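Local coordinates for tRNA (adenine(58)-N(1))-methyltransferase catalytic subunit TRM61 C-terminal domain-containing protein (Thermoplasma acidophilum, PDB 1YB2) that probably transfers methyl groups from S-adenosyl-L-methionine to adenines of RNA, such as adenine 58 of tRNA, at residues P26-Y35 / K71-Y82; P190-M201 / K219-M229. All coordinates share one frame; numbering follows the deposited sequence.

Interaction 1 of 2, residues P26-Y35 / K71-Y82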
loop_
_atom_site.group_PDB
_atom_site.type_symbol
_atom_site.label_atom_id
_atom_site.label_comp_id
_atom_site.label_asym_id
_atom_site.label_seq_id
_atom_site.Cartn_x
_atom_site.Cartn_y
_atom_site.Cartn_z
ATOM N N PRO A 26 20.748 -5.997 -10.063
ATOM C CA PRO A 26 21.020 -5.055 -8.980
ATOM C C PRO A 26 21.260 -3.664 -9.542
ATOM O O PRO A 26 22.179 -3.475 -10.342
ATOM C CB PRO A 26 22.311 -5.618 -8.343
ATOM C CG PRO A 26 22.670 -6.884 -9.137
ATOM C CD PRO A 26 21.414 -7.291 -9.831
ATOM N N VAL A 27 20.439 -2.701 -9.146
ATOM C CA VAL A 27 20.539 -1.370 -9.722
ATOM C C VAL A 27 20.576 -0.253 -8.668
ATOM O O VAL A 27 21.018 0.859 -8.958
ATOM C CB VAL A 27 19.442 -1.151 -10.833
ATOM C CG1 VAL A 27 18.053 -0.938 -10.235
ATOM C CG2 VAL A 27 19.818 -0.017 -11.760
ATOM N N ILE A 28 20.147 -0.559 -7.448
ATOM C CA ILE A 28 20.018 0.437 -6.386
ATOM C C ILE A 28 21.051 0.193 -5.272
ATOM O O ILE A 28 21.333 -0.952 -4.897
ATOM C CB ILE A 28 18.566 0.434 -5.788
ATOM C CG1 ILE A 28 17.497 0.601 -6.881
ATOM C CG2 ILE A 28 18.377 1.500 -4.694
ATOM C CD1 ILE A 28 17.709 1.783 -7.834
ATOM N N LEU A 29 21.618 1.272 -4.753
ATOM C CA LEU A 29 22.438 1.204 -3.543
ATOM C C LEU A 29 21.670 1.869 -2.392
ATOM O O LEU A 29 21.356 3.064 -2.454
ATOM C CB LEU A 29 23.778 1.888 -3.767
ATOM C CG LEU A 29 24.658 1.302 -4.876
ATOM C CD1 LEU A 29 25.909 2.114 -5.026
ATOM C CD2 LEU A 29 25.009 -0.158 -4.599
ATOM N N VAL A 30 21.345 1.098 -1.365
ATOM C CA VAL A 30 20.518 1.611 -0.272
ATOM C C VAL A 30 21.317 1.744 1.015
ATOM O O VAL A 30 22.386 1.144 1.155
ATOM C CB VAL A 30 19.254 0.730 -0.018
ATOM C CG1 VAL A 30 18.470 0.535 -1.290
ATOM C CG2 VAL A 30 19.613 -0.639 0.590
ATOM N N SER A 31 20.791 2.528 1.958
ATOM C CA SER A 31 21.398 2.669 3.273
ATOM C C SER A 31 20.418 3.355 4.216
ATOM O O SER A 31 19.298 3.688 3.818
ATOM C CB SER A 31 22.713 3.452 3.198
ATOM O OG SER A 31 22.466 4.844 3.132
ATOM N N GLU A 32 20.845 3.551 5.461
ATOM C CA GLU A 32 20.051 4.269 6.454
ATOM C C GLU A 32 19.995 5.773 6.142
ATOM O O GLU A 32 19.211 6.492 6.754
ATOM C CB GLU A 32 20.545 4.006 7.896
ATOM C CG GLU A 32 19.403 4.137 8.923
ATOM C CD GLU A 32 19.786 3.977 10.411
ATOM O OE1 GLU A 32 20.419 2.945 10.793
ATOM O OE2 GLU A 32 19.376 4.871 11.213
ATOM N N ASP A 33 20.792 6.256 5.191
ATOM C CA ASP A 33 20.582 7.649 4.724
ATOM C C ASP A 33 20.642 7.920 3.214
ATOM O O ASP A 33 19.602 8.153 2.605
ATOM C CB ASP A 33 21.395 8.682 5.523
ATOM C CG ASP A 33 22.875 8.455 5.434
ATOM O OD1 ASP A 33 23.296 7.295 5.596
ATOM O OD2 ASP A 33 23.621 9.440 5.205
ATOM N N GLU A 34 21.831 7.890 2.610
ATOM C CA GLU A 34 21.946 8.149 1.161
ATOM C C GLU A 34 21.680 6.917 0.293
ATOM O O GLU A 34 21.959 5.777 0.686
ATOM C CB GLU A 34 23.310 8.746 0.808
ATOM C CG GLU A 34 23.552 10.124 1.402
ATOM C CD GLU A 34 22.888 11.238 0.603
ATOM O OE1 GLU A 34 23.114 11.315 -0.633
ATOM O OE2 GLU A 34 22.148 12.048 1.215
ATOM N N TYR A 35 21.119 7.162 -0.887
ATOM C CA TYR A 35 20.907 6.110 -1.869
ATOM C C TYR A 35 21.731 6.410 -3.111
ATOM O O TYR A 35 22.101 7.558 -3.356
ATOM C CB TYR A 35 19.428 5.956 -2.210
ATOM C CG TYR A 35 18.602 5.338 -1.097
ATOM C CD1 TYR A 35 18.639 5.848 0.201
ATOM C CD2 TYR A 35 17.774 4.254 -1.343
ATOM C CE1 TYR A 35 17.878 5.287 1.222
ATOM C CE2 TYR A 35 17.017 3.684 -0.328
ATOM C CZ TYR A 35 17.074 4.196 0.948
ATOM O OH TYR A 35 16.304 3.625 1.948
ATOM N N LYS A 71 31.699 4.524 4.133
ATOM C CA LYS A 71 30.236 4.462 4.213
ATOM C C LYS A 71 29.653 3.215 3.542
ATOM O O LYS A 71 29.971 2.924 2.387
ATOM C CB LYS A 71 29.602 5.725 3.636
ATOM C CG LYS A 71 28.125 5.807 3.930
ATOM C CD LYS A 71 27.496 7.053 3.345
ATOM C CE LYS A 71 25.994 7.055 3.627
ATOM N NZ LYS A 71 25.342 5.786 3.184
ATOM N N SER A 72 28.788 2.516 4.277
ATOM C CA SER A 72 28.143 1.290 3.825
ATOM C C SER A 72 26.913 1.512 2.934
ATOM O O SER A 72 25.995 2.258 3.284
ATOM C CB SER A 72 27.705 0.454 5.025
ATOM O OG SER A 72 28.817 -0.017 5.763
ATOM N N PHE A 73 26.892 0.819 1.800
ATOM C CA PHE A 73 25.696 0.715 0.971
ATOM C C PHE A 73 25.385 -0.745 0.753
ATOM O O PHE A 73 26.318 -1.550 0.586
ATOM C CB PHE A 73 25.946 1.370 -0.387
ATOM C CG PHE A 73 26.058 2.860 -0.324
ATOM C CD1 PHE A 73 24.925 3.664 -0.467
ATOM C CD2 PHE A 73 27.296 3.468 -0.112
ATOM C CE1 PHE A 73 25.023 5.060 -0.398
ATOM C CE2 PHE A 73 27.414 4.872 -0.044
ATOM C CZ PHE A 73 26.279 5.662 -0.189
ATOM N N ILE A 74 24.098 -1.082 0.730
ATOM C CA ILE A 74 23.667 -2.448 0.398
ATOM C C ILE A 74 23.127 -2.461 -1.044
ATOM O O ILE A 74 22.323 -1.592 -1.431
ATOM C CB ILE A 74 22.610 -3.000 1.398
ATOM C CG1 ILE A 74 23.077 -2.847 2.870
ATOM C CG2 ILE A 74 22.249 -4.462 1.090
ATOM C CD1 ILE A 74 24.497 -3.434 3.170
ATOM N N VAL A 75 23.599 -3.420 -1.838
ATOM C CA VAL A 75 23.077 -3.624 -3.190
ATOM C C VAL A 75 21.662 -4.200 -3.152
ATOM O O VAL A 75 21.378 -5.189 -2.470
ATOM C CB VAL A 75 24.023 -4.519 -4.052
ATOM C CG1 VAL A 75 23.467 -4.684 -5.464
ATOM C CG2 VAL A 75 25.409 -3.916 -4.121
ATOM N N SER A 76 20.767 -3.560 -3.888
ATOM C CA SER A 76 19.407 -4.043 -3.992
ATOM C C SER A 76 18.902 -4.035 -5.455
ATOM O O SER A 76 19.343 -3.224 -6.276
ATOM C CB SER A 76 18.505 -3.169 -3.140
ATOM O OG SER A 76 17.170 -3.610 -3.190
ATOM N N ASP A 77 17.972 -4.928 -5.764
ATOM C CA ASP A 77 17.157 -4.763 -6.980
ATOM C C ASP A 77 16.218 -3.576 -6.760
ATOM O O ASP A 77 15.878 -3.237 -5.631
ATOM C CB ASP A 77 16.315 -6.011 -7.267
ATOM C CG ASP A 77 17.152 -7.212 -7.708
ATOM O OD1 ASP A 77 18.256 -7.043 -8.277
ATOM O OD2 ASP A 77 16.693 -8.349 -7.477
ATOM N N PHE A 78 15.778 -2.950 -7.847
ATOM C CA PHE A 78 14.773 -1.905 -7.732
ATOM C C PHE A 78 13.520 -2.388 -7.026
ATOM O O PHE A 78 13.082 -3.512 -7.227
ATOM C CB PHE A 78 14.369 -1.329 -9.095
ATOM C CG PHE A 78 13.328 -0.262 -8.983
ATOM C CD1 PHE A 78 13.674 1.012 -8.532
ATOM C CD2 PHE A 78 11.996 -0.543 -9.261
ATOM C CE1 PHE A 78 12.714 2.009 -8.411
ATOM C CE2 PHE A 78 11.039 0.432 -9.145
ATOM C CZ PHE A 78 11.397 1.717 -8.707
ATOM N N SER A 79 12.955 -1.517 -6.194
ATOM C CA SER A 79 11.654 -1.731 -5.576
ATOM C C SER A 79 11.031 -0.346 -5.470
ATOM O O SER A 79 11.763 0.631 -5.279
ATOM C CB SER A 79 11.834 -2.393 -4.206
ATOM O OG SER A 79 10.737 -2.147 -3.357
ATOM N N PRO A 80 9.692 -0.243 -5.600
ATOM C CA PRO A 80 9.070 1.078 -5.573
ATOM C C PRO A 80 9.289 1.862 -4.282
ATOM O O PRO A 80 9.218 3.081 -4.318
ATOM C CB PRO A 80 7.572 0.779 -5.776
ATOM C CG PRO A 80 7.403 -0.604 -5.391
ATOM C CD PRO A 80 8.677 -1.301 -5.764
HETATM N N MSE A 81 9.587 1.183 -3.167
HETATM C CA MSE A 81 9.916 1.900 -1.937
HETATM C C MSE A 81 11.174 2.754 -2.065
HETATM O O MSE A 81 11.321 3.693 -1.306
HETATM C CB MSE A 81 9.998 0.988 -0.683
HETATM C CG MSE A 81 11.188 0.059 -0.588
HETATM SE SE MSE A 81 11.323 -0.747 1.281
HETATM C CE MSE A 81 9.695 -0.014 2.039
ATOM N N TYR A 82 12.047 2.439 -3.028
ATOM C CA TYR A 82 13.295 3.192 -3.245
ATOM C C TYR A 82 13.211 4.311 -4.279
ATOM O O TYR A 82 14.128 5.143 -4.382
ATOM C CB TYR A 82 14.434 2.248 -3.635
ATOM C CG TYR A 82 14.647 1.104 -2.677
ATOM C CD1 TYR A 82 14.713 1.320 -1.298
ATOM C CD2 TYR A 82 14.779 -0.204 -3.145
ATOM C CE1 TYR A 82 14.908 0.239 -0.390
ATOM C CE2 TYR A 82 14.974 -1.266 -2.269
ATOM C CZ TYR A 82 15.042 -1.035 -0.884
ATOM O OH TYR A 82 15.245 -2.091 -0.009
#
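Ile28 and Val30 pair with Ser76 and Ile74 as hydrogen-bonded couples of two antiparallel strands, Leu29 and Val75 forming the non-hydrogen-bonded pair between them. The Val30 N to Ile74 O bond is nearly straight (2.9 Å, 175°). At the start of the pairing Ser76 O accepts from both Val27 N, at 3.1 Å, and Ile28 N, at 3.0 Å: a classic beta bulge.

Apolar side chains pack on both faces. Val30 CG1 stands over the centre of the Tyr82 ring, 3.7 Å from its centroid, in a CH-pi contact; chi1 of -53° turns this methyl away from the carbonyl carbon. Tyr35 CE2 meets Tyr82 at the ring edge of Tyr35, the planes inclined at 49°. Ile28 packs beside Phe78, whose ring stacks on Phe158 of the second subunit. On the face of Leu29 and Val75, Leu29 CD2 touches Val75 CG2, and Leu29 CB rests by Phe73 CD1.

Polar contacts gather at the turn after the first strand. Lys71 NZ donates to Ser31 OG (3.0 Å) and makes a long salt bridge to Asp33 OD1 (3.5 Å). Ser31 OG accepts from Asp33 N in an ST turn and donates to Glu34 O.

Backbone pairing thus sets the strand register within the FKBP-like N-terminal domain, while a single serine hydroxyl, bonded three ways, ties the turn to Lys71.

Interaction 2 of 2, residues P190-M201 / K219-M229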
loop_
_atom_site.group_PDB
_atom_site.type_symbol
_atom_site.label_atom_id
_atom_site.label_comp_id
_atom_site.label_asym_id
_atom_site.label_seq_id
_atom_site.Cartn_x
_atom_site.Cartn_y
_atom_site.Cartn_z
ATOM N N PRO A 190 10.120 -9.035 18.349
ATOM C CA PRO A 190 10.935 -9.431 17.187
ATOM C C PRO A 190 12.452 -9.441 17.436
ATOM O O PRO A 190 13.161 -10.219 16.790
ATOM C CB PRO A 190 10.540 -8.414 16.112
ATOM C CG PRO A 190 9.996 -7.238 16.857
ATOM C CD PRO A 190 9.327 -7.819 18.080
ATOM N N TRP A 191 12.946 -8.603 18.354
ATOM C CA TRP A 191 14.382 -8.592 18.700
ATOM C C TRP A 191 14.908 -9.976 19.101
ATOM O O TRP A 191 16.094 -10.255 18.967
ATOM C CB TRP A 191 14.715 -7.528 19.772
ATOM C CG TRP A 191 13.799 -7.595 20.970
ATOM C CD1 TRP A 191 13.981 -8.342 22.095
ATOM C CD2 TRP A 191 12.530 -6.938 21.123
ATOM N NE1 TRP A 191 12.909 -8.174 22.959
ATOM C CE2 TRP A 191 12.007 -7.322 22.383
ATOM C CE3 TRP A 191 11.795 -6.049 20.327
ATOM C CZ2 TRP A 191 10.785 -6.849 22.862
ATOM C CZ3 TRP A 191 10.577 -5.584 20.803
ATOM C CH2 TRP A 191 10.083 -5.987 22.062
ATOM N N ASN A 192 14.030 -10.856 19.566
ATOM C CA ASN A 192 14.451 -12.193 19.991
ATOM C C ASN A 192 14.482 -13.194 18.852
ATOM O O ASN A 192 14.884 -14.351 19.053
ATOM C CB ASN A 192 13.542 -12.715 21.108
ATOM C CG ASN A 192 13.815 -12.049 22.444
ATOM O OD1 ASN A 192 14.963 -11.764 22.793
ATOM N ND2 ASN A 192 12.758 -11.789 23.193
ATOM N N HIS A 193 14.064 -12.754 17.659
ATOM C CA HIS A 193 13.917 -13.655 16.506
ATOM C C HIS A 193 14.530 -13.139 15.211
ATOM O O HIS A 193 14.294 -13.696 14.143
ATOM C CB HIS A 193 12.434 -13.985 16.306
ATOM C CG HIS A 193 11.768 -14.446 17.565
ATOM N ND1 HIS A 193 12.099 -15.633 18.186
ATOM C CD2 HIS A 193 10.822 -13.866 18.339
ATOM C CE1 HIS A 193 11.376 -15.769 19.282
ATOM N NE2 HIS A 193 10.594 -14.712 19.397
ATOM N N VAL A 194 15.342 -12.089 15.313
ATOM C CA VAL A 194 15.943 -11.502 14.132
ATOM C C VAL A 194 16.916 -12.447 13.421
ATOM O O VAL A 194 16.884 -12.524 12.207
ATOM C CB VAL A 194 16.529 -10.074 14.382
ATOM C CG1 VAL A 194 15.401 -9.057 14.389
ATOM C CG2 VAL A 194 17.318 -10.006 15.694
ATOM N N GLN A 195 17.729 -13.205 14.155
ATOM C CA GLN A 195 18.658 -14.116 13.488
ATOM C C GLN A 195 17.912 -15.249 12.765
ATOM O O GLN A 195 18.218 -15.562 11.614
ATOM C CB GLN A 195 19.717 -14.648 14.450
ATOM C CG GLN A 195 21.070 -14.792 13.767
ATOM C CD GLN A 195 22.224 -14.198 14.560
ATOM O OE1 GLN A 195 23.261 -14.849 14.742
ATOM N NE2 GLN A 195 22.054 -12.962 15.037
ATOM N N LYS A 196 16.919 -15.824 13.445
ATOM C CA LYS A 196 16.002 -16.773 12.833
ATOM C C LYS A 196 15.321 -16.247 11.553
ATOM O O LYS A 196 15.358 -16.908 10.504
ATOM C CB LYS A 196 14.944 -17.210 13.848
ATOM C CG LYS A 196 13.879 -18.156 13.279
ATOM C CD LYS A 196 14.518 -19.432 12.767
ATOM C CE LYS A 196 13.559 -20.597 12.890
ATOM N NZ LYS A 196 14.042 -21.779 12.116
ATOM N N ILE A 197 14.684 -15.084 11.658
ATOM C CA ILE A 197 14.005 -14.433 10.521
ATOM C C ILE A 197 14.999 -14.159 9.393
ATOM O O ILE A 197 14.736 -14.490 8.220
ATOM C CB ILE A 197 13.250 -13.123 10.960
ATOM C CG1 ILE A 197 12.034 -13.463 11.853
ATOM C CG2 ILE A 197 12.741 -12.320 9.727
ATOM C CD1 ILE A 197 11.420 -12.226 12.562
ATOM N N ALA A 198 16.151 -13.574 9.742
ATOM C CA ALA A 198 17.203 -13.319 8.751
ATOM C C ALA A 198 17.597 -14.573 7.984
ATOM O O ALA A 198 17.772 -14.514 6.775
ATOM C CB ALA A 198 18.435 -12.693 9.406
ATOM N N SER A 199 17.740 -15.703 8.683
ATOM C CA SER A 199 18.158 -16.960 8.052
ATOM C C SER A 199 17.200 -17.465 6.966
ATOM O O SER A 199 17.574 -18.310 6.138
ATOM C CB SER A 199 18.369 -18.047 9.117
ATOM O OG SER A 199 17.126 -18.551 9.576
HETATM N N MSE A 200 15.967 -16.972 6.950
HETATM C CA MSE A 200 15.079 -17.403 5.877
HETATM C C MSE A 200 14.708 -16.332 4.847
HETATM O O MSE A 200 13.761 -16.495 4.088
HETATM C CB MSE A 200 13.861 -18.167 6.403
HETATM C CG MSE A 200 13.151 -17.569 7.577
HETATM SE SE MSE A 200 12.153 -19.001 8.542
HETATM C CE MSE A 200 11.513 -17.840 9.912
HETATM N N MSE A 201 15.483 -15.253 4.821
HETATM C CA MSE A 201 15.308 -14.180 3.853
HETATM C C MSE A 201 16.300 -14.316 2.707
HETATM O O MSE A 201 17.493 -14.515 2.945
HETATM C CB MSE A 201 15.545 -12.840 4.548
HETATM C CG MSE A 201 14.500 -12.504 5.584
HETATM SE SE MSE A 201 14.905 -10.842 6.494
HETATM C CE MSE A 201 14.614 -9.529 5.023
ATOM N N LYS A 219 14.234 -0.930 20.476
ATOM C CA LYS A 219 14.832 -2.232 20.787
ATOM C C LYS A 219 14.967 -3.115 19.528
ATOM O O LYS A 219 15.947 -3.836 19.352
ATOM C CB LYS A 219 13.968 -2.946 21.823
ATOM C CG LYS A 219 14.679 -4.064 22.548
ATOM C CD LYS A 219 13.886 -4.490 23.784
ATOM C CE LYS A 219 14.590 -5.625 24.537
ATOM N NZ LYS A 219 16.062 -5.367 24.747
ATOM N N THR A 220 13.950 -3.082 18.682
ATOM C CA THR A 220 13.967 -3.820 17.418
ATOM C C THR A 220 15.113 -3.336 16.522
ATOM O O THR A 220 15.859 -4.143 15.959
ATOM C CB THR A 220 12.612 -3.703 16.701
ATOM O OG1 THR A 220 11.588 -4.272 17.525
ATOM C CG2 THR A 220 12.630 -4.405 15.320
ATOM N N VAL A 221 15.249 -2.014 16.387
ATOM C CA VAL A 221 16.273 -1.441 15.515
ATOM C C VAL A 221 17.672 -1.790 16.027
ATOM O O VAL A 221 18.550 -2.172 15.253
ATOM C CB VAL A 221 16.113 0.103 15.346
ATOM C CG1 VAL A 221 17.339 0.697 14.637
ATOM C CG2 VAL A 221 14.847 0.425 14.555
ATOM N N LEU A 222 17.850 -1.697 17.340
ATOM C CA LEU A 222 19.126 -2.016 17.982
ATOM C C LEU A 222 19.519 -3.465 17.767
ATOM O O LEU A 222 20.695 -3.764 17.679
ATOM C CB LEU A 222 19.072 -1.694 19.487
ATOM C CG LEU A 222 19.518 -0.303 19.957
ATOM C CD1 LEU A 222 19.217 0.797 18.934
ATOM C CD2 LEU A 222 18.877 0.041 21.293
ATOM N N SER A 223 18.536 -4.353 17.663
ATOM C CA SER A 223 18.811 -5.776 17.426
ATOM C C SER A 223 19.217 -6.142 15.979
ATOM O O SER A 223 19.692 -7.251 15.742
ATOM C CB SER A 223 17.608 -6.632 17.826
ATOM O OG SER A 223 16.568 -6.551 16.854
ATOM N N LEU A 224 19.000 -5.239 15.025
ATOM C CA LEU A 224 19.180 -5.557 13.584
ATOM C C LEU A 224 20.599 -5.950 13.065
ATOM O O LEU A 224 20.765 -6.977 12.352
ATOM C CB LEU A 224 18.584 -4.437 12.706
ATOM C CG LEU A 224 17.057 -4.296 12.720
ATOM C CD1 LEU A 224 16.637 -3.088 11.877
ATOM C CD2 LEU A 224 16.343 -5.548 12.238
ATOM N N SER A 225 21.597 -5.140 13.387
ATOM C CA SER A 225 22.971 -5.376 12.886
ATOM C C SER A 225 23.543 -6.768 13.211
ATOM O O SER A 225 24.143 -7.400 12.343
ATOM C CB SER A 225 23.937 -4.298 13.376
ATOM O OG SER A 225 23.973 -4.309 14.790
ATOM N N ALA A 226 23.358 -7.247 14.444
ATOM C CA ALA A 226 23.851 -8.586 14.818
ATOM C C ALA A 226 23.172 -9.739 14.051
ATOM O O ALA A 226 23.662 -10.881 14.068
ATOM C CB ALA A 226 23.740 -8.810 16.331
ATOM N N SER A 227 22.074 -9.448 13.353
ATOM C CA SER A 227 21.341 -10.502 12.657
ATOM C C SER A 227 21.692 -10.641 11.174
ATOM O O SER A 227 21.181 -11.544 10.535
ATOM C CB SER A 227 19.823 -10.300 12.791
ATOM O OG SER A 227 19.400 -9.180 12.025
ATOM N N GLY A 228 22.532 -9.766 10.626
ATOM C CA GLY A 228 22.772 -9.780 9.178
ATOM C C GLY A 228 21.734 -9.013 8.367
ATOM O O GLY A 228 21.603 -9.202 7.163
HETATM N N MSE A 229 20.988 -8.152 9.048
HETATM C CA MSE A 229 20.048 -7.235 8.423
HETATM C C MSE A 229 20.558 -5.821 8.570
HETATM O O MSE A 229 21.257 -5.505 9.519
HETATM C CB MSE A 229 18.658 -7.366 9.054
HETATM C CG MSE A 229 17.902 -8.621 8.607
HETATM SE SE MSE A 229 16.012 -8.481 9.149
HETATM C CE MSE A 229 16.028 -9.745 10.602
#
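Trp191 lies against Lys219, whose chain runs across one face of the indole, the two side chains crossing at about a right angle. Lys219 CD sits 3.7 Å above the ring plane, over its centre, and CE comes to 3.4 Å from Trp191 NE1. The lysine is extended as far as its last torsion, where chi4 of 47° bends the chain, with NZ over the same face at cation-pi range, 4.7 Å from the centroid of the five-membered ring and farther out than CE. Trp191 CG is held between its own backbone N and carbonyl carbon (chi1 50°), which presents the in-plane edge at CE3 to Thr220 OG1, 3.3 Å away. That hydroxyl is bonded to Gln216 O, one turn back in its helix.

Ser223 and Ser227 each fold their hydroxyl back onto their own segment, to Thr220 O and Leu224 O respectively. With these polar ends satisfied, the serines can border apolar neighbours: Ser223 CB and OG meet Trp191 CB, and Ser227 CB packs 3.7 Å from Val194 CB. Val194 also reaches Leu224 through CG1.

Met229, a selenomethionine, is bent at chi3 (-106°), carrying its CE methyl against helix 194-199, to 3.3 Å from Val194 O and 4.0 Å from Ala198 CB. Its SE lies 3.7 Å from that of selenomethionine Met201, the two side chains crossing at about a right angle.

Helix 194-199, between strands 180-185 and 205-211, thus meets helix 214-223 and the residues leading into strand 229-242. The sheet has the 3-2-1-4-5-7-6 order of class I S-adenosyl-L-methionine-dependent methyltransferases, the reversed strand 258-267 lying between 205-211 and 229-242.

Interaction 1 and interaction 2 follow one another along the chain, the first in the FKBP-like N-terminal region and the second in the methyltransferase region. Their centres are 19 Å apart, and their nearest atoms, about 5 Å apart, do not touch. Strands 229-242 and 258-267 connect them: Val30 and Tyr82 touch Leu232 while Leu224 touches His231, and Val30 and Ile74 rest on Ile266 while Leu224 and Met229 pack on Ala265. Only interaction 2 comes near the predicted S-adenosyl-L-methionine site: the side chain of Pro190 is about 8 Å from that of Asp186. Interaction 1 lies away from it and has the more extensive border with the second subunit, which interaction 2 touches through Val221.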